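Local coordinates for protein tryptophan synthase alpha chain (PDB 2EKC) that probably catalyses the aldol cleavage of indoleglycerol phosphate to indole and glyceraldehyde 3-phosphate, as the alpha chain of tryptophan synthase, at residues A[23-28]-A[35-40]; A[48-53]-A[79-84]; A[19-24]-A[43-48]; A[235-240]-A[247-252]. All coordinates share one frame; numbering follows the deposited sequence.

Contact 1 of 4, residues A[23-28]-A[35-40]; sequences LMVGYP and KAFKEV
In Leu23, CG stands anti to the carbonyl carbon (chi1 -76°), and in Phe37 the first torsion of -88° places CG. The two side chains meet, with one face of the Phe37 ring lying against Leu23 CB. This carbon is offset toward the rim, 3.8 Å from the ring centroid. This is a CH-pi contact. The backbone of the same residue also touches the ring, with Leu23 O 3.4 Å from Phe37 CZ. Further out, Leu23 CD1 presses against the helix backbone, 3.5 Å from Ala36 C. It also meets Ala36 CB at 3.6 Å and Val40 CG1 at 3.9 Å. This one methyl lies between Ala36 and Val40, one turn apart on the helix. Strand 18-24 and helix 30-42 are the first two elements of a beta-alpha-beta unit of the TIM barrel, and helix 30-42 packs on the outside of the strand barrel. After the strand, the chain makes a type II turn from Met24 to Tyr27, with Gly26 at a positive phi of 94°. Val25 CG2 reaches Phe37 CE2 at 4.0 Å, its side chain crossing the phenylalanine at about a right angle. Leu84 and Leu88 of helix 78-91 also pack on Phe37.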
loop_
_atom_site.group_PDB
_atom_site.type_symbol
_atom_site.label_atom_id
_atom_site.label_comp_id
_atom_site.label_asym_id
_atom_site.label_seq_id
_atom_site.Cartn_x
_atom_site.Cartn_y
_atom_site.Cartn_z
ATOM N N LEU A 23 -0.160 7.681 -0.384
ATOM C CA LEU A 23 -0.651 9.057 -0.332
ATOM C C LEU A 23 -2.168 9.006 -0.166
ATOM O O LEU A 23 -2.799 8.009 -0.517
ATOM C CB LEU A 23 -0.300 9.823 -1.619
ATOM C CG LEU A 23 1.142 10.306 -1.817
ATOM C CD1 LEU A 23 1.292 10.908 -3.213
ATOM C CD2 LEU A 23 1.485 11.339 -0.754
ATOM N N MET A 24 -2.746 10.078 0.366
ATOM C CA MET A 24 -4.190 10.154 0.599
ATOM C C MET A 24 -4.908 11.002 -0.447
ATOM O O MET A 24 -4.499 12.125 -0.728
ATOM C CB MET A 24 -4.455 10.745 1.990
ATOM C CG MET A 24 -5.931 10.858 2.359
ATOM S SD MET A 24 -6.653 9.250 2.747
ATOM C CE MET A 24 -5.755 8.861 4.229
ATOM N N VAL A 25 -5.983 10.468 -1.019
ATOM C CA VAL A 25 -6.741 11.218 -2.014
ATOM C C VAL A 25 -7.446 12.373 -1.320
ATOM O O VAL A 25 -8.138 12.166 -0.327
ATOM C CB VAL A 25 -7.828 10.360 -2.697
ATOM C CG1 VAL A 25 -8.619 11.230 -3.675
ATOM C CG2 VAL A 25 -7.198 9.179 -3.429
ATOM N N GLY A 26 -7.257 13.586 -1.831
ATOM C CA GLY A 26 -7.916 14.738 -1.241
ATOM C C GLY A 26 -7.127 15.526 -0.210
ATOM O O GLY A 26 -7.636 16.503 0.335
ATOM N N TYR A 27 -5.895 15.113 0.073
ATOM C CA TYR A 27 -5.067 15.826 1.050
ATOM C C TYR A 27 -3.832 16.422 0.394
ATOM O O TYR A 27 -3.070 15.708 -0.254
ATOM C CB TYR A 27 -4.601 14.890 2.169
ATOM C CG TYR A 27 -3.684 15.580 3.156
ATOM C CD1 TYR A 27 -4.187 16.500 4.080
ATOM C CD2 TYR A 27 -2.308 15.347 3.140
ATOM C CE1 TYR A 27 -3.341 17.177 4.964
ATOM C CE2 TYR A 27 -1.447 16.020 4.022
ATOM C CZ TYR A 27 -1.974 16.933 4.929
ATOM O OH TYR A 27 -1.135 17.600 5.792
ATOM N N PRO A 28 -3.593 17.732 0.581
ATOM C CA PRO A 28 -4.388 18.691 1.354
ATOM C C PRO A 28 -5.684 19.095 0.649
ATOM O O PRO A 28 -6.548 19.737 1.246
ATOM C CB PRO A 28 -3.422 19.858 1.544
ATOM C CG PRO A 28 -2.603 19.813 0.297
ATOM C CD PRO A 28 -2.319 18.340 0.158
ATOM N N LYS A 35 -1.351 15.884 -7.989
ATOM C CA LYS A 35 -0.008 16.259 -8.413
ATOM C C LYS A 35 1.008 15.420 -7.645
ATOM O O LYS A 35 1.993 14.951 -8.212
ATOM C CB LYS A 35 0.230 17.754 -8.170
ATOM C CG LYS A 35 -0.651 18.641 -9.033
ATOM C CD LYS A 35 -0.460 20.118 -8.717
ATOM C CE LYS A 35 -1.432 20.963 -9.531
ATOM N NZ LYS A 35 -1.358 22.410 -9.192
ATOM N N ALA A 36 0.750 15.223 -6.354
ATOM C CA ALA A 36 1.620 14.422 -5.495
ATOM C C ALA A 36 1.723 12.991 -6.026
ATOM O O ALA A 36 2.819 12.442 -6.155
ATOM C CB ALA A 36 1.073 14.413 -4.072
ATOM N N PHE A 37 0.576 12.385 -6.313
ATOM C CA PHE A 37 0.536 11.025 -6.847
ATOM C C PHE A 37 1.368 10.917 -8.130
ATOM O O PHE A 37 2.164 9.996 -8.292
ATOM C CB PHE A 37 -0.912 10.614 -7.133
ATOM C CG PHE A 37 -1.618 9.983 -5.954
ATOM C CD1 PHE A 37 -1.214 8.746 -5.467
ATOM C CD2 PHE A 37 -2.698 10.615 -5.351
ATOM C CE1 PHE A 37 -1.883 8.143 -4.394
ATOM C CE2 PHE A 37 -3.372 10.024 -4.281
ATOM C CZ PHE A 37 -2.963 8.786 -3.805
ATOM N N LYS A 38 1.184 11.867 -9.037
ATOM C CA LYS A 38 1.925 11.862 -10.291
ATOM C C LYS A 38 3.429 11.994 -10.047
ATOM O O LYS A 38 4.236 11.339 -10.707
ATOM C CB LYS A 38 1.433 12.999 -11.191
ATOM C CG LYS A 38 0.025 12.777 -11.726
ATOM C CD LYS A 38 -0.443 13.950 -12.568
ATOM C CE LYS A 38 -1.762 13.640 -13.259
ATOM N NZ LYS A 38 -2.264 14.806 -14.039
ATOM N N GLU A 39 3.795 12.826 -9.078
ATOM C CA GLU A 39 5.195 13.054 -8.755
ATOM C C GLU A 39 5.889 11.798 -8.234
ATOM O O GLU A 39 6.994 11.472 -8.675
ATOM C CB GLU A 39 5.313 14.175 -7.723
ATOM C CG GLU A 39 6.733 14.658 -7.472
ATOM C CD GLU A 39 7.352 15.299 -8.704
ATOM O OE1 GLU A 39 6.595 15.874 -9.512
ATOM O OE2 GLU A 39 8.591 15.242 -8.859
ATOM N N VAL A 40 5.253 11.084 -7.305
ATOM C CA VAL A 40 5.884 9.882 -6.763
ATOM C C VAL A 40 5.980 8.781 -7.815
ATOM O O VAL A 40 6.905 7.970 -7.790
ATOM C CB VAL A 40 5.156 9.347 -5.484
ATOM C CG1 VAL A 40 5.012 10.473 -4.464
ATOM C CG2 VAL A 40 3.804 8.738 -5.835
#

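Contact 2 of 4, residues A[48-53]-A[79-84]; sequences LEIGFP and EDVLEL
Val81 faces Ile50, Phe52 and Pro53 and carries most of this contact with its two methyls. CG1 meets Ile50 CG2 at 3.9 Å, the two side chains sliding past each other in opposite directions. CG2 is the busier branch. It lies 3.8 Å from Phe52 CD1, where the side chains cross at about a right angle, and 4.0 Å from Pro53 CD, where they meet tip to tip. In Val81, CG1 is anti to the backbone N (chi1 172°), while CG2 stands beside that N. CG1 is thus turned to Ile50 and CG2 to Phe52 and Pro53. Packing is looser one turn along the helix, where Leu84 CD2 stays 4.4 Å from Ile50 CG2. The far side of the helix is open to solvent at Glu79 and Glu83, while Asp80 forms a salt bridge with Arg77. The axes of segments 48-51 and 79-84 run nearly antiparallel, at 155°, with a closest approach of 9.6 Å. Helix 78-91 belongs to the helical layer outside the strand barrel. Leu99 of strand 97-100 also packs on Val81, Phe97 of that strand touches Ile50, and Tyr30 of helix 30-42 lies against Leu84.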
loop_
_atom_site.group_PDB
_atom_site.type_symbol
_atom_site.label_atom_id
_atom_site.label_comp_id
_atom_site.label_asym_id
_atom_site.label_seq_id
_atom_site.Cartn_x
_atom_site.Cartn_y
_atom_site.Cartn_z
ATOM N N LEU A 48 1.753 1.568 -5.874
ATOM C CA LEU A 48 1.058 2.688 -5.263
ATOM C C LEU A 48 -0.031 2.268 -4.289
ATOM O O LEU A 48 -0.798 1.349 -4.569
ATOM C CB LEU A 48 0.440 3.558 -6.363
ATOM C CG LEU A 48 -0.193 4.881 -5.940
ATOM C CD1 LEU A 48 0.902 5.809 -5.426
ATOM C CD2 LEU A 48 -0.919 5.511 -7.120
ATOM N N GLU A 49 -0.079 2.923 -3.129
ATOM C CA GLU A 49 -1.134 2.658 -2.159
ATOM C C GLU A 49 -1.987 3.924 -2.188
ATOM O O GLU A 49 -1.498 5.021 -1.893
ATOM C CB GLU A 49 -0.594 2.448 -0.744
ATOM C CG GLU A 49 0.360 1.286 -0.576
ATOM C CD GLU A 49 0.579 0.945 0.890
ATOM O OE1 GLU A 49 0.572 1.877 1.721
ATOM O OE2 GLU A 49 0.764 -0.249 1.209
ATOM N N ILE A 50 -3.253 3.765 -2.550
ATOM C CA ILE A 50 -4.183 4.884 -2.653
ATOM C C ILE A 50 -5.067 4.969 -1.417
ATOM O O ILE A 50 -5.866 4.069 -1.162
ATOM C CB ILE A 50 -5.071 4.716 -3.912
ATOM C CG1 ILE A 50 -4.180 4.563 -5.153
ATOM C CG2 ILE A 50 -6.009 5.907 -4.055
ATOM C CD1 ILE A 50 -4.949 4.356 -6.478
ATOM N N GLY A 51 -4.922 6.052 -0.653
ATOM C CA GLY A 51 -5.705 6.215 0.563
ATOM C C GLY A 51 -7.143 6.668 0.358
ATOM O O GLY A 51 -7.394 7.683 -0.284
ATOM N N PHE A 52 -8.078 5.903 0.920
ATOM C CA PHE A 52 -9.521 6.168 0.840
ATOM C C PHE A 52 -9.908 6.776 2.197
ATOM O O PHE A 52 -10.007 6.065 3.194
ATOM C CB PHE A 52 -10.243 4.829 0.583
ATOM C CG PHE A 52 -11.755 4.897 0.617
ATOM C CD1 PHE A 52 -12.435 6.108 0.546
ATOM C CD2 PHE A 52 -12.499 3.716 0.681
ATOM C CE1 PHE A 52 -13.836 6.147 0.536
ATOM C CE2 PHE A 52 -13.898 3.739 0.671
ATOM C CZ PHE A 52 -14.569 4.957 0.599
ATOM N N PRO A 53 -10.120 8.105 2.249
ATOM C CA PRO A 53 -10.483 8.804 3.492
ATOM C C PRO A 53 -11.585 8.121 4.300
ATOM O O PRO A 53 -12.641 7.794 3.762
ATOM C CB PRO A 53 -10.902 10.186 3.000
ATOM C CG PRO A 53 -10.058 10.371 1.768
ATOM C CD PRO A 53 -10.185 9.026 1.102
ATOM N N GLU A 79 -16.173 7.660 -4.884
ATOM C CA GLU A 79 -16.201 7.966 -6.312
ATOM C C GLU A 79 -15.001 8.809 -6.739
ATOM O O GLU A 79 -14.482 8.642 -7.846
ATOM C CB GLU A 79 -17.490 8.708 -6.685
ATOM C CG GLU A 79 -18.744 7.837 -6.683
ATOM C CD GLU A 79 -19.344 7.656 -5.302
ATOM O OE1 GLU A 79 -18.775 8.187 -4.328
ATOM O OE2 GLU A 79 -20.396 6.992 -5.191
ATOM N N ASP A 80 -14.567 9.720 -5.873
ATOM C CA ASP A 80 -13.425 10.578 -6.198
ATOM C C ASP A 80 -12.143 9.756 -6.153
ATOM O O ASP A 80 -11.223 9.971 -6.945
ATOM C CB ASP A 80 -13.327 11.744 -5.208
ATOM C CG ASP A 80 -14.574 12.617 -5.206
ATOM O OD1 ASP A 80 -14.914 13.184 -6.265
ATOM O OD2 ASP A 80 -15.214 12.731 -4.141
ATOM N N VAL A 81 -12.089 8.811 -5.221
ATOM C CA VAL A 81 -10.926 7.950 -5.090
ATOM C C VAL A 81 -10.721 7.131 -6.355
ATOM O O VAL A 81 -9.601 7.026 -6.855
ATOM C CB VAL A 81 -11.071 6.978 -3.896
ATOM C CG1 VAL A 81 -9.922 5.969 -3.907
ATOM C CG2 VAL A 81 -11.067 7.763 -2.582
ATOM N N LEU A 82 -11.800 6.550 -6.875
ATOM C CA LEU A 82 -11.695 5.735 -8.079
ATOM C C LEU A 82 -11.441 6.568 -9.334
ATOM O O LEU A 82 -10.833 6.083 -10.285
ATOM C CB LEU A 82 -12.949 4.871 -8.253
ATOM C CG LEU A 82 -13.165 3.812 -7.160
ATOM C CD1 LEU A 82 -14.331 2.921 -7.543
ATOM C CD2 LEU A 82 -11.900 2.972 -6.983
ATOM N N GLU A 83 -11.910 7.814 -9.338
ATOM C CA GLU A 83 -11.686 8.699 -10.480
ATOM C C GLU A 83 -10.185 8.968 -10.574
ATOM O O GLU A 83 -9.615 8.996 -11.667
ATOM C CB GLU A 83 -12.444 10.019 -10.299
ATOM C CG GLU A 83 -12.119 11.089 -11.343
ATOM C CD GLU A 83 -12.587 10.732 -12.747
ATOM O OE1 GLU A 83 -12.149 9.693 -13.287
ATOM O OE2 GLU A 83 -13.393 11.498 -13.315
ATOM N N LEU A 84 -9.549 9.157 -9.421
ATOM C CA LEU A 84 -8.111 9.408 -9.368
ATOM C C LEU A 84 -7.352 8.164 -9.826
ATOM O O LEU A 84 -6.364 8.265 -10.545
ATOM C CB LEU A 84 -7.688 9.802 -7.942
ATOM C CG LEU A 84 -6.196 10.081 -7.700
ATOM C CD1 LEU A 84 -6.035 11.103 -6.588
ATOM C CD2 LEU A 84 -5.473 8.784 -7.358
#

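Contact 3 of 4, residues A[19-24]-A[43-48]; sequences LVSYLM and NGTDIL
Leu19, Ser21 and Ile47 bury much of the surface here, and each is also held by hydrogen bonds. Leu19 is gripped from both ends of its backbone. Its N donates to Asp46 OD2 at 2.9 Å, using the anti lone pair of that oxygen. Its O accepts two N-H groups: Asp46 N lies in the carbonyl plane at 2.9 Å, and Ile47 N is tilted 27° from it at 3.2 Å. Asp46 OD2 also forms a salt bridge with Lys257, which probably helps to keep the carboxylate charged. Two parallel bridges follow, Val20 with Ile47 and Ser21 with Leu48. They join the first two strands of the TIM barrel, the outer members of a beta-alpha-beta unit whose crossover is helix 30-42. Ser21 N donates to Ile47 O at 3.0 Å. On the Val20 side of the sheet, Val20 CG2 packs on Ile47 CB at 3.8 Å. On the Ser21 side, chi1 of -59° sets OG anti to the carbonyl carbon, and it donates to Thr45 OG1 at 2.7 Å. Thr45 OG1 is hydrogen-bonded in turn to Val40 O, near the end of helix 30-42. Leu48 CD1 touches Ser21 O at 3.5 Å.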
loop_
_atom_site.group_PDB
_atom_site.type_symbol
_atom_site.label_atom_id
_atom_site.label_comp_id
_atom_site.label_asym_id
_atom_site.label_seq_id
_atom_site.Cartn_x
_atom_site.Cartn_y
_atom_site.Cartn_z
ATOM N N LEU A 19 9.515 0.015 -4.093
ATOM C CA LEU A 19 9.216 1.169 -3.258
ATOM C C LEU A 19 7.704 1.307 -3.362
ATOM O O LEU A 19 7.165 1.494 -4.458
ATOM C CB LEU A 19 9.869 2.451 -3.777
ATOM C CG LEU A 19 9.313 3.711 -3.086
ATOM C CD1 LEU A 19 9.483 3.594 -1.573
ATOM C CD2 LEU A 19 10.012 4.954 -3.605
ATOM N N VAL A 20 7.022 1.174 -2.232
ATOM C CA VAL A 20 5.570 1.296 -2.188
ATOM C C VAL A 20 5.269 2.656 -1.569
ATOM O O VAL A 20 5.614 2.895 -0.415
ATOM C CB VAL A 20 4.958 0.183 -1.311
ATOM C CG1 VAL A 20 3.452 0.313 -1.273
ATOM C CG2 VAL A 20 5.359 -1.178 -1.849
ATOM N N SER A 21 4.647 3.548 -2.337
ATOM C CA SER A 21 4.331 4.888 -1.847
ATOM C C SER A 21 2.858 5.023 -1.501
ATOM O O SER A 21 1.978 4.625 -2.271
ATOM C CB SER A 21 4.719 5.941 -2.888
ATOM O OG SER A 21 6.101 5.855 -3.183
ATOM N N TYR A 22 2.603 5.608 -0.338
ATOM C CA TYR A 22 1.253 5.786 0.163
ATOM C C TYR A 22 0.899 7.264 0.310
ATOM O O TYR A 22 1.583 8.012 1.012
ATOM C CB TYR A 22 1.153 5.035 1.503
ATOM C CG TYR A 22 -0.131 5.167 2.295
ATOM C CD1 TYR A 22 -1.369 5.305 1.668
ATOM C CD2 TYR A 22 -0.104 5.104 3.691
ATOM C CE1 TYR A 22 -2.552 5.383 2.416
ATOM C CE2 TYR A 22 -1.276 5.177 4.446
ATOM C CZ TYR A 22 -2.493 5.318 3.803
ATOM O OH TYR A 22 -3.644 5.406 4.557
ATOM N N LEU A 23 -0.160 7.681 -0.384
ATOM C CA LEU A 23 -0.651 9.057 -0.332
ATOM C C LEU A 23 -2.168 9.006 -0.166
ATOM O O LEU A 23 -2.799 8.009 -0.517
ATOM C CB LEU A 23 -0.300 9.823 -1.619
ATOM C CG LEU A 23 1.142 10.306 -1.817
ATOM C CD1 LEU A 23 1.292 10.908 -3.213
ATOM C CD2 LEU A 23 1.485 11.339 -0.754
ATOM N N MET A 24 -2.746 10.078 0.366
ATOM C CA MET A 24 -4.190 10.154 0.599
ATOM C C MET A 24 -4.908 11.002 -0.447
ATOM O O MET A 24 -4.499 12.125 -0.728
ATOM C CB MET A 24 -4.455 10.745 1.990
ATOM C CG MET A 24 -5.931 10.858 2.359
ATOM S SD MET A 24 -6.653 9.250 2.747
ATOM C CE MET A 24 -5.755 8.861 4.229
ATOM N N ASN A 43 8.911 9.566 -10.169
ATOM C CA ASN A 43 10.213 9.420 -9.547
ATOM C C ASN A 43 10.648 8.029 -9.071
ATOM O O ASN A 43 11.605 7.903 -8.309
ATOM C CB ASN A 43 10.339 10.442 -8.415
ATOM C CG ASN A 43 10.685 11.835 -8.932
ATOM O OD1 ASN A 43 11.845 12.128 -9.216
ATOM N ND2 ASN A 43 9.677 12.686 -9.076
ATOM N N GLY A 44 9.961 6.980 -9.511
ATOM C CA GLY A 44 10.403 5.651 -9.122
ATOM C C GLY A 44 9.523 4.752 -8.281
ATOM O O GLY A 44 9.949 3.652 -7.927
ATOM N N THR A 45 8.315 5.195 -7.947
ATOM C CA THR A 45 7.415 4.367 -7.149
ATOM C C THR A 45 7.054 3.113 -7.957
ATOM O O THR A 45 6.666 3.204 -9.120
ATOM C CB THR A 45 6.130 5.154 -6.777
ATOM O OG1 THR A 45 6.460 6.170 -5.818
ATOM C CG2 THR A 45 5.078 4.233 -6.192
ATOM N N ASP A 46 7.191 1.946 -7.335
ATOM C CA ASP A 46 6.894 0.676 -8.002
ATOM C C ASP A 46 5.475 0.184 -7.763
ATOM O O ASP A 46 4.874 -0.452 -8.630
ATOM C CB ASP A 46 7.879 -0.387 -7.534
ATOM C CG ASP A 46 9.309 -0.022 -7.865
ATOM O OD1 ASP A 46 9.621 0.048 -9.071
ATOM O OD2 ASP A 46 10.110 0.207 -6.930
ATOM N N ILE A 47 4.953 0.467 -6.577
ATOM C CA ILE A 47 3.605 0.054 -6.207
ATOM C C ILE A 47 2.966 1.218 -5.473
ATOM O O ILE A 47 3.561 1.787 -4.556
ATOM C CB ILE A 47 3.631 -1.176 -5.274
ATOM C CG1 ILE A 47 4.222 -2.376 -6.015
ATOM C CG2 ILE A 47 2.213 -1.490 -4.778
ATOM C CD1 ILE A 47 4.449 -3.586 -5.128
ATOM N N LEU A 48 1.753 1.568 -5.874
ATOM C CA LEU A 48 1.058 2.688 -5.263
ATOM C C LEU A 48 -0.031 2.268 -4.289
ATOM O O LEU A 48 -0.798 1.349 -4.569
ATOM C CB LEU A 48 0.440 3.558 -6.363
ATOM C CG LEU A 48 -0.193 4.881 -5.940
ATOM C CD1 LEU A 48 0.902 5.809 -5.426
ATOM C CD2 LEU A 48 -0.919 5.511 -7.120
#

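Contact 4 of 4, residues A[235-240]-A[247-252]; sequences SALVKL and EDLGNL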
loop_
_atom_site.group_PDB
_atom_site.type_symbol
_atom_site.label_atom_id
_atom_site.label_comp_id
_atom_site.label_asym_id
_atom_site.label_seq_id
_atom_site.Cartn_x
_atom_site.Cartn_y
_atom_site.Cartn_z
ATOM N N SER A 235 3.780 8.251 5.779
ATOM C CA SER A 235 3.783 9.489 6.550
ATOM C C SER A 235 4.765 10.535 6.042
ATOM O O SER A 235 4.416 11.710 5.940
ATOM C CB SER A 235 4.038 9.204 8.035
ATOM O OG SER A 235 5.276 8.537 8.224
ATOM N N ALA A 236 5.985 10.120 5.713
ATOM C CA ALA A 236 6.986 11.063 5.222
ATOM C C ALA A 236 6.534 11.759 3.940
ATOM O O ALA A 236 6.827 12.937 3.725
ATOM C CB ALA A 236 8.310 10.348 4.987
ATOM N N LEU A 237 5.827 11.031 3.084
ATOM C CA LEU A 237 5.348 11.609 1.835
ATOM C C LEU A 237 4.181 12.552 2.106
ATOM O O LEU A 237 4.121 13.655 1.562
ATOM C CB LEU A 237 4.903 10.504 0.867
ATOM C CG LEU A 237 5.906 9.381 0.571
ATOM C CD1 LEU A 237 5.297 8.446 -0.452
ATOM C CD2 LEU A 237 7.233 9.955 0.049
ATOM N N VAL A 238 3.261 12.110 2.957
ATOM C CA VAL A 238 2.077 12.889 3.299
ATOM C C VAL A 238 2.437 14.250 3.895
ATOM O O VAL A 238 1.823 15.266 3.560
ATOM C CB VAL A 238 1.176 12.089 4.275
ATOM C CG1 VAL A 238 0.043 12.950 4.800
ATOM C CG2 VAL A 238 0.622 10.878 3.556
ATOM N N LYS A 239 3.446 14.266 4.760
ATOM C CA LYS A 239 3.909 15.498 5.397
ATOM C C LYS A 239 4.265 16.558 4.351
ATOM O O LYS A 239 3.828 17.712 4.436
ATOM C CB LYS A 239 5.136 15.192 6.259
ATOM C CG LYS A 239 5.845 16.414 6.813
ATOM C CD LYS A 239 6.995 15.999 7.722
ATOM C CE LYS A 239 7.773 17.213 8.205
ATOM N NZ LYS A 239 8.676 16.886 9.340
ATOM N N LEU A 240 5.056 16.157 3.362
ATOM C CA LEU A 240 5.474 17.064 2.299
ATOM C C LEU A 240 4.282 17.513 1.464
ATOM O O LEU A 240 4.183 18.678 1.082
ATOM C CB LEU A 240 6.518 16.383 1.413
ATOM C CG LEU A 240 7.849 16.120 2.122
ATOM C CD1 LEU A 240 8.785 15.350 1.205
ATOM C CD2 LEU A 240 8.470 17.457 2.546
ATOM N N GLU A 247 8.069 19.280 -5.310
ATOM C CA GLU A 247 9.425 19.033 -5.779
ATOM C C GLU A 247 10.224 18.253 -4.744
ATOM O O GLU A 247 10.975 17.347 -5.094
ATOM C CB GLU A 247 10.142 20.347 -6.098
ATOM C CG GLU A 247 11.499 20.134 -6.756
ATOM C CD GLU A 247 12.240 21.432 -7.017
ATOM O OE1 GLU A 247 11.674 22.322 -7.683
ATOM O OE2 GLU A 247 13.392 21.558 -6.557
ATOM N N ASP A 248 10.064 18.605 -3.470
ATOM C CA ASP A 248 10.777 17.911 -2.399
ATOM C C ASP A 248 10.270 16.482 -2.262
ATOM O O ASP A 248 11.024 15.578 -1.896
ATOM C CB ASP A 248 10.603 18.642 -1.064
ATOM C CG ASP A 248 11.293 19.999 -1.046
ATOM O OD1 ASP A 248 12.499 20.061 -1.362
ATOM O OD2 ASP A 248 10.629 21.003 -0.713
ATOM N N LEU A 249 8.988 16.281 -2.550
ATOM C CA LEU A 249 8.386 14.949 -2.476
ATOM C C LEU A 249 9.020 14.043 -3.533
ATOM O O LEU A 249 9.397 12.903 -3.252
ATOM C CB LEU A 249 6.872 15.044 -2.706
ATOM C CG LEU A 249 6.095 13.727 -2.793
ATOM C CD1 LEU A 249 6.227 12.953 -1.487
ATOM C CD2 LEU A 249 4.632 14.027 -3.093
ATOM N N GLY A 250 9.133 14.557 -4.753
ATOM C CA GLY A 250 9.739 13.784 -5.823
ATOM C C GLY A 250 11.189 13.471 -5.510
ATOM O O GLY A 250 11.679 12.378 -5.812
ATOM N N ASN A 251 11.881 14.426 -4.900
ATOM C CA ASN A 251 13.281 14.232 -4.539
ATOM C C ASN A 251 13.422 13.125 -3.503
ATOM O O ASN A 251 14.345 12.314 -3.575
ATOM C CB ASN A 251 13.890 15.522 -3.980
ATOM C CG ASN A 251 14.097 16.583 -5.044
ATOM O OD1 ASN A 251 14.222 16.275 -6.231
ATOM N ND2 ASN A 251 14.157 17.842 -4.622
ATOM N N LEU A 252 12.510 13.099 -2.535
ATOM C CA LEU A 252 12.542 12.087 -1.485
ATOM C C LEU A 252 12.303 10.688 -2.052
ATOM O O LEU A 252 12.975 9.730 -1.667
ATOM C CB LEU A 252 11.494 12.397 -0.411
ATOM C CG LEU A 252 11.361 11.385 0.734
ATOM C CD1 LEU A 252 12.693 11.237 1.462
ATOM C CD2 LEU A 252 10.273 11.845 1.700
#
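Segments 235-240 and 247-252 are helical and run nearly antiparallel, their axes at 160° and 9.4 Å apart at closest approach, with Leu240 and Leu249 the facing pair. Four leucines carry the contact. On the buried side, Leu249 CD1 fits against Leu237. It lies 3.5 Å from Leu237 CD2 and 3.6 Å from Leu237 CB, and the two side chains cross at about a right angle. The side chain of Leu240 starts out toward the other helix. Its CD1 rests on backbone, 3.7 Å from Leu249 CA and 3.8 Å from Asp248 O. The same methyl also meets Leu252 CD2 at 3.8 Å. Leu252 CD2 is shared: it touches Leu237 CD2 at 3.9 Å and reaches Ala236 CB at 4.1 Å. This methyl thus sits among three residues of helix 235-242. Asp248 lies at the margin, where its CB comes near Leu240. Helix 235-242 follows the last strand of the TIM barrel, and helix 246-258 packs beside it. Leu237 also touches Leu23 of strand 18-24, and Leu249 touches Val40 of helix 30-42. The side with Leu240 and Leu252 is partly exposed. The contact is mainly aliphatic, so van der Waals packing and partial burial of the leucines probably hold the two helices together.

Contact 3 pairs the first two barrel strands, and contacts 1 and 2 pack helices on them. Backbone bonds continue this pairing into contact 2: Glu49 N lies 2.8 Å from Ser21 O, and Gly51 N lies 2.9 Å from Leu23 O. Contact 4 packs on the outside, against contacts 1 and 3. Leu249 CD2 meets Ala36 CB at 3.7 Å, and Leu237 CD1 meets Ser21 CB at 3.5 Å. Contacts 2 and 4 do not touch, with centres about 18 Å apart. Glu49, a predicted proton acceptor, lies on the strand of contact 2, and its CG is 3.3 Å from Val20 CG1. The side chain of Met24 is about 6 Å from that of Asp60, the other predicted proton acceptor.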